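Long-range contact in ESSC (PDB 5FWH), which is a component of the bacterial type VII secretion apparatus, an FtsK/SpoIIIE-type ATPase that probably helps drive protein export: residues R94-Y99 with E182-S187. Sequence-based numbering, arbitrary orientation.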
loop_
_atom_site.group_PDB
_atom_site.type_symbol
_atom_site.label_atom_id
_atom_site.label_comp_id
_atom_site.label_asym_id
_atom_site.label_seq_id
_atom_site.Cartn_x
_atom_site.Cartn_y
_atom_site.Cartn_z
ATOM N N ARG A 94 -2.197 8.586 8.738
ATOM C CA ARG A 94 -1.636 8.479 10.097
ATOM C C ARG A 94 -0.881 7.190 10.461
ATOM O O ARG A 94 -1.122 6.102 9.876
ATOM C CB ARG A 94 -2.711 8.742 11.149
ATOM C CG ARG A 94 -3.953 7.858 11.081
ATOM C CD ARG A 94 -4.993 8.361 12.097
ATOM N NE ARG A 94 -5.028 9.833 12.224
ATOM C CZ ARG A 94 -5.948 10.675 11.722
ATOM N NH1 ARG A 94 -7.019 10.259 11.044
ATOM N NH2 ARG A 94 -5.785 11.980 11.907
ATOM N N LYS A 95 -0.038 7.346 11.495
ATOM C CA LYS A 95 1.057 6.453 11.828
ATOM C C LYS A 95 0.966 6.013 13.278
ATOM O O LYS A 95 0.989 6.836 14.209
ATOM C CB LYS A 95 2.401 7.146 11.549
ATOM C CG LYS A 95 3.544 6.158 11.321
ATOM C CD LYS A 95 4.832 6.783 10.809
ATOM C CE LYS A 95 5.621 7.407 11.938
ATOM N NZ LYS A 95 6.077 6.416 12.952
ATOM N N TYR A 96 0.861 4.703 13.463
ATOM C CA TYR A 96 0.736 4.088 14.742
ATOM C C TYR A 96 1.985 3.292 14.932
ATOM O O TYR A 96 2.429 2.681 13.984
ATOM C CB TYR A 96 -0.401 3.084 14.686
ATOM C CG TYR A 96 -1.723 3.664 14.446
ATOM C CD1 TYR A 96 -2.155 3.903 13.174
ATOM C CD2 TYR A 96 -2.553 3.984 15.528
ATOM C CE1 TYR A 96 -3.367 4.474 12.957
ATOM C CE2 TYR A 96 -3.773 4.538 15.321
ATOM C CZ TYR A 96 -4.173 4.781 14.036
ATOM O OH TYR A 96 -5.392 5.332 13.828
ATOM N N VAL A 97 2.489 3.197 16.136
ATOM C CA VAL A 97 3.646 2.341 16.379
ATOM C C VAL A 97 3.290 1.467 17.519
ATOM O O VAL A 97 2.829 1.927 18.513
ATOM C CB VAL A 97 4.953 3.108 16.663
ATOM C CG1 VAL A 97 6.122 2.139 16.872
ATOM C CG2 VAL A 97 5.241 4.028 15.491
ATOM N N TYR A 98 3.456 0.174 17.325
ATOM C CA TYR A 98 3.176 -0.811 18.346
ATOM C C TYR A 98 4.430 -1.483 18.825
ATOM O O TYR A 98 5.316 -1.840 18.009
ATOM C CB TYR A 98 2.224 -1.897 17.798
ATOM C CG TYR A 98 0.928 -1.266 17.270
ATOM C CD1 TYR A 98 -0.056 -0.739 18.148
ATOM C CD2 TYR A 98 0.731 -1.123 15.916
ATOM C CE1 TYR A 98 -1.219 -0.149 17.657
ATOM C CE2 TYR A 98 -0.435 -0.557 15.425
ATOM C CZ TYR A 98 -1.382 -0.047 16.310
ATOM O OH TYR A 98 -2.497 0.500 15.726
ATOM N N TYR A 99 4.441 -1.742 20.123
ATOM C CA TYR A 99 5.474 -2.530 20.783
ATOM C C TYR A 99 5.044 -3.996 20.770
ATOM O O TYR A 99 3.987 -4.332 21.273
ATOM C CB TYR A 99 5.737 -1.997 22.213
ATOM C CG TYR A 99 6.690 -2.854 22.957
ATOM C CD1 TYR A 99 8.018 -2.837 22.624
ATOM C CD2 TYR A 99 6.261 -3.730 23.937
ATOM C CE1 TYR A 99 8.934 -3.669 23.252
ATOM C CE2 TYR A 99 7.167 -4.571 24.592
ATOM C CZ TYR A 99 8.506 -4.521 24.249
ATOM O OH TYR A 99 9.436 -5.316 24.858
ATOM N N GLU A 182 -6.953 5.160 7.255
ATOM C CA GLU A 182 -8.017 5.111 8.271
ATOM C C GLU A 182 -7.373 4.886 9.612
ATOM O O GLU A 182 -6.219 4.434 9.657
ATOM C CB GLU A 182 -8.956 3.954 8.020
ATOM C CG GLU A 182 -9.134 3.584 6.566
ATOM C CD GLU A 182 -10.298 2.627 6.330
ATOM O OE1 GLU A 182 -10.880 2.106 7.317
ATOM O OE2 GLU A 182 -10.644 2.394 5.142
ATOM N N GLU A 183 -8.110 5.168 10.696
ATOM C CA GLU A 183 -7.697 4.721 12.023
ATOM C C GLU A 183 -7.565 3.153 12.014
ATOM O O GLU A 183 -8.379 2.392 11.414
ATOM C CB GLU A 183 -8.611 5.226 13.180
ATOM C CG GLU A 183 -8.420 6.689 13.640
ATOM C CD GLU A 183 -7.927 6.859 15.094
ATOM O OE1 GLU A 183 -6.787 6.453 15.430
ATOM O OE2 GLU A 183 -8.669 7.417 15.933
ATOM N N VAL A 184 -6.484 2.695 12.618
ATOM C CA VAL A 184 -6.193 1.295 12.698
ATOM C C VAL A 184 -6.795 0.798 14.001
ATOM O O VAL A 184 -6.684 1.459 15.012
ATOM C CB VAL A 184 -4.683 1.106 12.743
ATOM C CG1 VAL A 184 -4.334 -0.334 12.994
ATOM C CG2 VAL A 184 -4.118 1.553 11.407
ATOM N N VAL A 185 -7.374 -0.388 13.961
ATOM C CA VAL A 185 -7.926 -1.032 15.126
ATOM C C VAL A 185 -7.029 -2.171 15.489
ATOM O O VAL A 185 -6.766 -3.053 14.655
ATOM C CB VAL A 185 -9.324 -1.556 14.831
ATOM C CG1 VAL A 185 -9.945 -2.183 16.098
ATOM C CG2 VAL A 185 -10.182 -0.406 14.305
ATOM N N SER A 186 -6.517 -2.099 16.722
ATOM C CA SER A 186 -5.513 -3.021 17.193
ATOM C C SER A 186 -5.672 -3.395 18.645
ATOM O O SER A 186 -5.922 -2.565 19.482
ATOM C CB SER A 186 -4.079 -2.437 16.994
ATOM O OG SER A 186 -3.123 -3.518 17.072
ATOM N N SER A 187 -5.413 -4.648 18.953
ATOM C CA SER A 187 -5.260 -5.063 20.350
ATOM C C SER A 187 -3.814 -4.988 20.814
ATOM O O SER A 187 -3.526 -5.452 21.880
ATOM C CB SER A 187 -5.784 -6.478 20.499
ATOM O OG SER A 187 -5.004 -7.334 19.730
HETATM O O HOH W 1 -4.583 1.075 17.131
#
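Strand 94-99 and segment 182-187 run nearly the same way, their end-to-end directions 11° apart. The side chains of 94-99 reach side chains and backbone of 182-187. The chain of Tyr96 makes the main link. Its CB points toward the other segment. CG lies anti to the carbonyl carbon, beside the backbone N (chi1 -64°), which sends the ring out across the gap. The CD1-CE1 side of the ring lies against Val184, with Tyr96 CE1 3.4 Å from Val184 CG2. Val184 CB sits over the ring face in a CH-pi contact, 3.9 Å from the centroid of the Tyr96 ring. At the tip, Tyr96 OH has two hydrogen bonds. It donates to Glu183 OE1 at 2.4 Å, a very short bond that uses the anti lone pair of the carboxylate. The carboxylate lies nearly coplanar with the ring, 16° from its plane. Tyr96 OH also accepts the backbone N-H of Val184, with an N to OH distance of 3.1 Å. Glu183 brings its carboxylate there by bending at chi2. A phenylalanine here has no hydroxyl for the bonds to Glu183 and the Val184 N-H, and would probably leave this end of segment 182-187 less firmly held. Farther along, Tyr98 lies with one face under Ser186 OG, which is itself bonded to Asp115 O. Tyr98 OH is 3.4 Å from Val184 CG1. Tyr98 OH donates a hydrogen bond to a water oxygen 2.6 Å away, and that water donates to Val184 O. Val178 of strand 175-180 touches both Tyr98 and Val184. Strand 94-99 belongs to an antiparallel sheet, and the short, weakly bonded strand about 185-186 lies at the edge of a mixed sheet, beside strand 116-117. Val184 and the two tyrosines thus pack between two sheets, as in the beta-sandwich of forkhead-associated domains.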